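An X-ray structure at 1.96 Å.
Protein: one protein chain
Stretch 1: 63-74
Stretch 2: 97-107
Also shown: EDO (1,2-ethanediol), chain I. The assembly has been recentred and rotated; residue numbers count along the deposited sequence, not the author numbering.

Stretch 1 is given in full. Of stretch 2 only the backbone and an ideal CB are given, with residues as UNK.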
ATOM      1  N   ALA A  63      16.209 -12.200 -19.223  1.00 29.46           N
ATOM      2  CA  ALA A  63      14.773 -12.068 -18.984  1.00 28.60           C
ATOM      3  C   ALA A  63      14.142 -11.242 -20.076  1.00 32.06           C
ATOM      4  O   ALA A  63      14.856 -10.705 -20.924  1.00 31.51           O
ATOM      5  CB  ALA A  63      14.524 -11.397 -17.624  1.00 28.11           C
ATOM      6  N   ARG A  64      12.816 -11.102 -20.032  1.00 28.72           N
ATOM      7  CA  ARG A  64      12.071 -10.275 -20.986  1.00 28.02           C
ATOM      8  C   ARG A  64      10.922  -9.573 -20.268  1.00 32.41           C
ATOM      9  O   ARG A  64      10.173 -10.217 -19.503  1.00 30.31           O
ATOM     10  CB  ARG A  64      11.555 -11.105 -22.173  1.00 28.12           C
ATOM     11  CG  ARG A  64      10.884 -10.239 -23.254  1.00 34.36           C
ATOM     12  CD  ARG A  64      10.782 -10.923 -24.584  1.00 36.04           C
ATOM     13  NE  ARG A  64       9.998 -10.084 -25.500  1.00 44.57           N
ATOM     14  CZ  ARG A  64       9.741 -10.387 -26.770  1.00 55.18           C
ATOM     15  NH1 ARG A  64      10.219 -11.505 -27.305  1.00 38.27           N
ATOM     16  NH2 ARG A  64       9.018  -9.568 -27.519  1.00 42.71           N
ATOM     17  N   ALA A  65      10.808  -8.243 -20.501  1.00 27.82           N
ATOM     18  CA  ALA A  65       9.740  -7.404 -19.978  1.00 27.22           C
ATOM     19  C   ALA A  65       8.652  -7.282 -21.047  1.00 33.26           C
ATOM     20  O   ALA A  65       8.955  -7.004 -22.205  1.00 33.56           O
ATOM     21  CB  ALA A  65      10.277  -6.031 -19.602  1.00 27.71           C
ATOM     22  N   PHE A  66       7.398  -7.511 -20.654  1.00 29.03           N
ATOM     23  CA  PHE A  66       6.236  -7.467 -21.543  1.00 29.22           C
ATOM     24  C   PHE A  66       5.242  -6.429 -21.088  1.00 34.34           C
ATOM     25  O   PHE A  66       4.970  -6.311 -19.896  1.00 31.84           O
ATOM     26  CB  PHE A  66       5.521  -8.834 -21.578  1.00 30.20           C
ATOM     27  CG  PHE A  66       6.364 -10.015 -21.956  1.00 31.13           C
ATOM     28  CD1 PHE A  66       6.525 -10.371 -23.287  1.00 34.97           C
ATOM     29  CD2 PHE A  66       6.984 -10.787 -20.978  1.00 32.23           C
ATOM     30  CE1 PHE A  66       7.302 -11.466 -23.630  1.00 36.34           C
ATOM     31  CE2 PHE A  66       7.775 -11.872 -21.323  1.00 34.47           C
ATOM     32  CZ  PHE A  66       7.922 -12.213 -22.645  1.00 33.85           C
ATOM     33  N   LEU A  67       4.681  -5.702 -22.051  1.00 33.45           N
ATOM     34  CA  LEU A  67       3.637  -4.715 -21.835  1.00 36.23           C
ATOM     35  C   LEU A  67       2.297  -5.381 -21.818  1.00 37.30           C
ATOM     36  O   LEU A  67       1.982  -6.111 -22.764  1.00 36.56           O
ATOM     37  CB  LEU A  67       3.636  -3.696 -22.997  1.00 38.86           C
ATOM     38  CG  LEU A  67       4.549  -2.499 -22.885  1.00 46.03           C
ATOM     39  CD1 LEU A  67       4.707  -1.821 -24.217  1.00 47.75           C
ATOM     40  CD2 LEU A  67       3.965  -1.488 -21.988  1.00 51.47           C
ATOM     41  N   GLU A  68       1.464  -5.083 -20.798  1.00 33.40           N
ATOM     42  CA  GLU A  68       0.067  -5.519 -20.766  1.00 32.99           C
ATOM     43  C   GLU A  68      -0.136  -7.022 -21.121  1.00 36.65           C
ATOM     44  O   GLU A  68      -1.009  -7.358 -21.929  1.00 35.53           O
ATOM     45  CB  GLU A  68      -0.756  -4.659 -21.741  1.00 35.49           C
ATOM     46  CG  GLU A  68      -0.700  -3.156 -21.504  1.00 44.43           C
ATOM     47  CD  GLU A  68      -1.413  -2.671 -20.260  1.00 46.57           C
ATOM     48  OE1 GLU A  68      -2.367  -3.350 -19.831  1.00 44.95           O
ATOM     49  OE2 GLU A  68      -1.040  -1.597 -19.730  1.00 41.47           O
ATOM     50  N   LEU A  69       0.635  -7.915 -20.487  1.00 31.87           N
ATOM     51  CA  LEU A  69       0.523  -9.348 -20.717  1.00 32.50           C
ATOM     52  C   LEU A  69      -0.390  -9.972 -19.652  1.00 35.16           C
ATOM     53  O   LEU A  69      -0.242  -9.671 -18.464  1.00 31.34           O
ATOM     54  CB  LEU A  69       1.933  -9.982 -20.679  1.00 32.72           C
ATOM     55  CG  LEU A  69       2.036 -11.500 -20.760  1.00 38.89           C
ATOM     56  CD1 LEU A  69       1.744 -12.006 -22.187  1.00 39.75           C
ATOM     57  CD2 LEU A  69       3.401 -11.969 -20.295  1.00 39.65           C
ATOM     58  N   ARG A  70      -1.339 -10.831 -20.075  1.00 32.44           N
ATOM     59  CA  ARG A  70      -2.232 -11.505 -19.140  1.00 32.95           C
ATOM     60  C   ARG A  70      -1.502 -12.639 -18.419  1.00 36.15           C
ATOM     61  O   ARG A  70      -0.845 -13.459 -19.056  1.00 35.31           O
ATOM     62  CB  ARG A  70      -3.492 -12.019 -19.851  1.00 34.62           C
ATOM     63  CG  ARG A  70      -4.438 -12.822 -18.948  1.00 34.00           C
ATOM     64  CD  ARG A  70      -5.812 -13.070 -19.581  1.00 27.54           C
ATOM     65  NE  ARG A  70      -6.429 -11.834 -20.061  1.00 34.81           N
ATOM     66  CZ  ARG A  70      -7.094 -10.980 -19.291  1.00 46.11           C
ATOM     67  NH1 ARG A  70      -7.272 -11.237 -17.998  1.00 29.87           N
ATOM     68  NH2 ARG A  70      -7.582  -9.864 -19.803  1.00 36.44           N
ATOM     69  N   CYS A  71      -1.598 -12.655 -17.089  1.00 32.28           N
ATOM     70  CA  CYS A  71      -1.036 -13.683 -16.224  1.00 32.56           C
ATOM     71  C   CYS A  71      -2.163 -14.293 -15.421  1.00 35.81           C
ATOM     72  O   CYS A  71      -2.825 -13.583 -14.660  1.00 35.10           O
ATOM     73  CB  CYS A  71       0.061 -13.107 -15.334  1.00 32.18           C
ATOM     74  SG  CYS A  71       1.510 -12.526 -16.257  1.00 36.13           S
ATOM     75  N   THR A  72      -2.425 -15.595 -15.636  1.00 33.59           N
ATOM     76  CA  THR A  72      -3.516 -16.311 -14.973  1.00 33.66           C
ATOM     77  C   THR A  72      -2.939 -17.357 -14.026  1.00 38.17           C
ATOM     78  O   THR A  72      -2.333 -18.325 -14.479  1.00 37.81           O
ATOM     79  CB  THR A  72      -4.465 -16.922 -16.017  1.00 38.40           C
ATOM     80  OG1 THR A  72      -4.915 -15.880 -16.877  1.00 39.61           O
ATOM     81  CG2 THR A  72      -5.684 -17.630 -15.385  1.00 37.79           C
ATOM     82  N   PHE A  73      -3.165 -17.183 -12.709  1.00 34.24           N
ATOM     83  CA  PHE A  73      -2.656 -18.094 -11.685  1.00 34.55           C
ATOM     84  C   PHE A  73      -3.383 -17.835 -10.367  1.00 38.28           C
ATOM     85  O   PHE A  73      -3.919 -16.745 -10.159  1.00 36.57           O
ATOM     86  CB  PHE A  73      -1.122 -17.915 -11.510  1.00 35.14           C
ATOM     87  CG  PHE A  73      -0.720 -16.500 -11.163  1.00 35.08           C
ATOM     88  CD1 PHE A  73      -0.466 -15.565 -12.164  1.00 37.52           C
ATOM     89  CD2 PHE A  73      -0.645 -16.086  -9.840  1.00 36.10           C
ATOM     90  CE1 PHE A  73      -0.122 -14.254 -11.845  1.00 36.75           C
ATOM     91  CE2 PHE A  73      -0.283 -14.774  -9.520  1.00 37.41           C
ATOM     92  CZ  PHE A  73      -0.036 -13.869 -10.522  1.00 35.43           C
ATOM     93  N   GLY A  74      -3.374 -18.836  -9.493  1.00 36.99           N
ATOM     94  CA  GLY A  74      -3.989 -18.785  -8.168  1.00 36.88           C
ATOM     95  C   GLY A  74      -5.430 -18.317  -8.142  1.00 40.36           C
ATOM     96  O   GLY A  74      -5.807 -17.555  -7.247  1.00 39.54           O
ATOM     97  N   UNK A  97       8.838 -20.413 -30.149  1.00 43.10           N
ATOM     98  CA  UNK A  97       8.328 -19.061 -29.997  1.00 39.89           C
ATOM     99  C   UNK A  97       7.541 -18.957 -28.693  1.00 41.79           C
ATOM    100  O   UNK A  97       7.041 -19.971 -28.178  1.00 40.49           O
ATOM    101  CB  UNK A  97       7.455 -18.671 -31.192  1.00 39.89           C
ATOM    102  N   UNK A  98       7.400 -17.732 -28.178  1.00 36.14           N
ATOM    103  CA  UNK A  98       6.684 -17.503 -26.923  1.00 35.36           C
ATOM    104  C   UNK A  98       5.207 -17.883 -27.109  1.00 38.39           C
ATOM    105  O   UNK A  98       4.626 -17.607 -28.156  1.00 37.06           O
ATOM    106  CB  UNK A  98       6.819 -16.046 -26.476  1.00 35.36           C
ATOM    107  N   UNK A  99       4.659 -18.585 -26.109  1.00 36.91           N
ATOM    108  CA  UNK A  99       3.278 -19.032 -26.023  1.00 39.63           C
ATOM    109  C   UNK A  99       2.324 -17.842 -25.916  1.00 43.70           C
ATOM    110  O   UNK A  99       2.724 -16.770 -25.447  1.00 42.68           O
ATOM    111  CB  UNK A  99       3.097 -19.968 -24.826  1.00 39.63           C
ATOM    112  N   UNK A 100       1.059 -18.031 -26.320  1.00 39.60           N
ATOM    113  CA  UNK A 100       0.063 -16.964 -26.215  1.00 39.85           C
ATOM    114  C   UNK A 100      -0.490 -16.838 -24.780  1.00 45.29           C
ATOM    115  O   UNK A 100      -0.959 -15.770 -24.399  1.00 46.47           O
ATOM    116  CB  UNK A 100      -1.082 -17.224 -27.196  1.00 39.85           C
ATOM    117  N   UNK A 101      -0.451 -17.922 -24.002  1.00 41.75           N
ATOM    118  CA  UNK A 101      -1.031 -17.992 -22.656  1.00 40.47           C
ATOM    119  C   UNK A 101       0.066 -18.169 -21.609  1.00 40.28           C
ATOM    120  O   UNK A 101       0.971 -18.979 -21.779  1.00 39.67           O
ATOM    121  CB  UNK A 101      -2.040 -19.139 -22.563  1.00 40.47           C
ATOM    122  N   UNK A 102      -0.040 -17.399 -20.517  1.00 35.15           N
ATOM    123  CA  UNK A 102       0.897 -17.442 -19.388  1.00 32.81           C
ATOM    124  C   UNK A 102       0.110 -17.838 -18.164  1.00 36.84           C
ATOM    125  O   UNK A 102      -0.754 -17.082 -17.728  1.00 36.41           O
ATOM    126  CB  UNK A 102       1.606 -16.102 -19.178  1.00 32.81           C
ATOM    127  N   UNK A 103       0.362 -19.044 -17.649  1.00 34.31           N
ATOM    128  CA  UNK A 103      -0.368 -19.567 -16.493  1.00 35.28           C
ATOM    129  C   UNK A 103       0.476 -19.496 -15.212  1.00 38.16           C
ATOM    130  O   UNK A 103       0.263 -20.263 -14.268  1.00 38.97           O
ATOM    131  CB  UNK A 103      -0.799 -21.011 -16.755  1.00 35.28           C
ATOM    132  N   UNK A 104       1.403 -18.529 -15.160  1.00 33.69           N
ATOM    133  CA  UNK A 104       2.340 -18.373 -14.046  1.00 32.14           C
ATOM    134  C   UNK A 104       2.500 -16.895 -13.663  1.00 32.59           C
ATOM    135  O   UNK A 104       2.196 -16.006 -14.454  1.00 31.14           O
ATOM    136  CB  UNK A 104       3.699 -18.973 -14.410  1.00 32.14           C
ATOM    137  N   UNK A 105       2.993 -16.649 -12.450  1.00 30.06           N
ATOM    138  CA  UNK A 105       3.234 -15.315 -11.928  1.00 28.93           C
ATOM    139  C   UNK A 105       4.521 -14.729 -12.541  1.00 32.47           C
ATOM    140  O   UNK A 105       5.474 -15.489 -12.742  1.00 33.01           O
ATOM    141  CB  UNK A 105       3.329 -15.351 -10.401  1.00 28.93           C
ATOM    142  N   UNK A 106       4.598 -13.399 -12.815  1.00 28.10           N
ATOM    143  CA  UNK A 106       5.871 -12.835 -13.330  1.00 27.74           C
ATOM    144  C   UNK A 106       6.986 -12.940 -12.298  1.00 31.19           C
ATOM    145  O   UNK A 106       6.705 -13.045 -11.112  1.00 31.16           O
ATOM    146  CB  UNK A 106       5.685 -11.371 -13.733  1.00 27.74           C
ATOM    147  N   UNK A 107       8.249 -12.867 -12.719  1.00 27.64           N
ATOM    148  CA  UNK A 107       9.346 -12.824 -11.748  1.00 25.33           C
ATOM    149  C   UNK A 107       9.387 -11.442 -11.112  1.00 26.94           C
ATOM    150  O   UNK A 107       9.754 -11.282  -9.952  1.00 26.30           O
ATOM    151  CB  UNK A 107      10.685 -13.157 -12.409  1.00 25.33           C
TER
HETATM  152  C1  EDO I 197      -3.856  -9.082 -23.497  1.00 64.47           C
HETATM  153  O1  EDO I 197      -4.013 -10.491 -23.345  1.00 65.60           O
HETATM  154  C2  EDO I 197      -4.256  -8.423 -22.193  1.00 62.78           C
HETATM  155  O2  EDO I 197      -4.151  -7.011 -22.371  1.00 72.93           O

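Position 97 lies at the start of the segment, with nothing of stretch 1 within 5.5 Å of its ideal CB. Almost any side chain would suit; the residue is Glu-97, which makes no contact here.

At position 98, CA-to-CB points toward stretch 1, and the ideal CB is 5.4 Å from Phe-66 CE1. That gap leaves room for a medium or long apolar chain, such as leucine, isoleucine or methionine, beside the ring and the extended Arg-64. Ile-98 fills it: its CD1 lies at the edge of the Phe-66 ring, 3.9 Å from Phe-66 CE1, and 3.5 Å from Arg-64 NH1.

Positions 99 to 101 are loosely constrained: CB of 99 is out of reach, that of 100 points away, and that of 101 points sideways with no neighbour close by. Many side chains would do; Ala-99, Asn-100 and Ile-101 make no contact with stretch 1.

At 102 the backbone O accepts a nearly linear hydrogen bond from Thr-72 N (3.1 Å, 175°), which any residue could provide. CA-to-CB points toward stretch 1, and the ideal CB is 4.6 Å from both Cys-71 SG and Leu-69 CD2, with the Phe-66 ring farther out. A large apolar or aromatic side chain is favoured. Phe-102 occupies the site and has the largest area covered by stretch 1. Leu-69 CD2 sits over its face, 3.6 Å from Phe-102 CE2, and the edge of the Phe-102 ring is directed at the face of Phe-66, with planes at 68°. A water joins Phe-102 N (3.0 Å) to Arg-70 O (2.8 Å).

At 103, CA-to-CB points away overall, although the ideal CB is 3.8 Å from Thr-72 O; many side chains are possible. Leu-103 brings CD2 to 4.2 Å from Thr-72 CB, and its CA makes a CA-H...O contact with Thr-72 O (3.1 Å).

Position 104 directs CB away and is undemanding. It is Ile-104, whose backbone O approaches Phe-73 CD1 (3.5 Å) but finds no hydrogen-bond partner.

The ideal CB at 105 is 3.7 Å from Phe-73 CZ, so a small side chain suits, because CB alone already meets the ring. Ala-105 places its methyl over the ring face, 13° off the normal, in a CH-pi contact.

At 106, phi of -65° allows proline, and the ideal CB is 5.0 Å from Cys-71 SG; other compact apolar residues would also suit. Pro-106 brings CG to 4.0 Å from Cys-71 SG.

At 107 CB points sideways with nothing of stretch 1 within 5.5 Å, so stretch 1 sets no preference; Asp-107 is there, its carboxylate hydrogen-bonded elsewhere in the structure.

Stretch 2 97-107: EIANIFLIAPD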
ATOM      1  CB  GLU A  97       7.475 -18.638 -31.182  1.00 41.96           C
ATOM      2  CG  GLU A  97       6.069 -19.143 -31.129  1.00 47.36           C
ATOM      3  CD  GLU A  97       5.345 -18.557 -32.321  1.00 61.85           C
ATOM      4  OE1 GLU A  97       5.750 -18.892 -33.453  1.00 51.16           O
ATOM      5  OE2 GLU A  97       4.457 -17.692 -32.142  1.00 46.19           O
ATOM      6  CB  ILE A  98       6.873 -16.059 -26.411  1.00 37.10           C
ATOM      7  CG1 ILE A  98       8.389 -15.770 -26.157  1.00 38.35           C
ATOM      8  CG2 ILE A  98       6.052 -15.832 -25.136  1.00 34.57           C
ATOM      9  CD1 ILE A  98       8.782 -14.309 -25.776  1.00 45.95           C
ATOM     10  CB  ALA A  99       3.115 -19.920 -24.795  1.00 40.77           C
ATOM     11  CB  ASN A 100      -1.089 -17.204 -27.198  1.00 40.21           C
ATOM     12  CG  ASN A 100      -0.648 -17.393 -28.632  1.00 56.07           C
ATOM     13  OD1 ASN A 100      -0.906 -18.421 -29.257  1.00 56.04           O
ATOM     14  ND2 ASN A 100       0.067 -16.435 -29.167  1.00 43.37           N
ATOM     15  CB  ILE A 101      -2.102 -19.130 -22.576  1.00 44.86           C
ATOM     16  CG1 ILE A 101      -3.169 -19.039 -23.698  1.00 47.36           C
ATOM     17  CG2 ILE A 101      -2.747 -19.277 -21.182  1.00 47.37           C
ATOM     18  CD1 ILE A 101      -4.227 -17.828 -23.716  1.00 60.79           C
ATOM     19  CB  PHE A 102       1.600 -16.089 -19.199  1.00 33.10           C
ATOM     20  CG  PHE A 102       2.782 -15.812 -20.101  1.00 35.45           C
ATOM     21  CD1 PHE A 102       2.627 -15.753 -21.481  1.00 38.17           C
ATOM     22  CD2 PHE A 102       4.031 -15.517 -19.563  1.00 38.56           C
ATOM     23  CE1 PHE A 102       3.709 -15.454 -22.315  1.00 39.84           C
ATOM     24  CE2 PHE A 102       5.109 -15.191 -20.395  1.00 41.34           C
ATOM     25  CZ  PHE A 102       4.943 -15.177 -21.766  1.00 40.19           C
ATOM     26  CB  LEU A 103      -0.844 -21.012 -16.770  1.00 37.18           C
ATOM     27  CG  LEU A 103      -1.831 -21.192 -17.935  1.00 44.34           C
ATOM     28  CD1 LEU A 103      -2.015 -22.663 -18.263  1.00 47.08           C
ATOM     29  CD2 LEU A 103      -3.174 -20.540 -17.634  1.00 47.78           C
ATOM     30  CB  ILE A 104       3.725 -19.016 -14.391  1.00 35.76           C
ATOM     31  CG1 ILE A 104       4.288 -18.494 -15.736  1.00 37.01           C
ATOM     32  CG2 ILE A 104       3.672 -20.572 -14.358  1.00 37.55           C
ATOM     33  CD1 ILE A 104       5.764 -18.645 -15.873  1.00 43.54           C
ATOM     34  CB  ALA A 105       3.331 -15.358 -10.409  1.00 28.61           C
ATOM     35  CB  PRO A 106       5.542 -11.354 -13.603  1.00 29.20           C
ATOM     36  CG  PRO A 106       4.055 -11.222 -13.459  1.00 33.02           C
ATOM     37  CD  PRO A 106       3.586 -12.349 -12.589  1.00 29.21           C
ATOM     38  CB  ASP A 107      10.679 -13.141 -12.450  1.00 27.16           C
ATOM     39  CG  ASP A 107      10.774 -14.609 -12.738  1.00 29.73           C
ATOM     40  OD1 ASP A 107      11.086 -15.372 -11.795  1.00 32.53           O
ATOM     41  OD2 ASP A 107      10.400 -15.017 -13.869  1.00 30.58           O
TER
HETATM   42  O   HOH W   1      -2.227 -15.417 -20.527  1.00 40.72           O
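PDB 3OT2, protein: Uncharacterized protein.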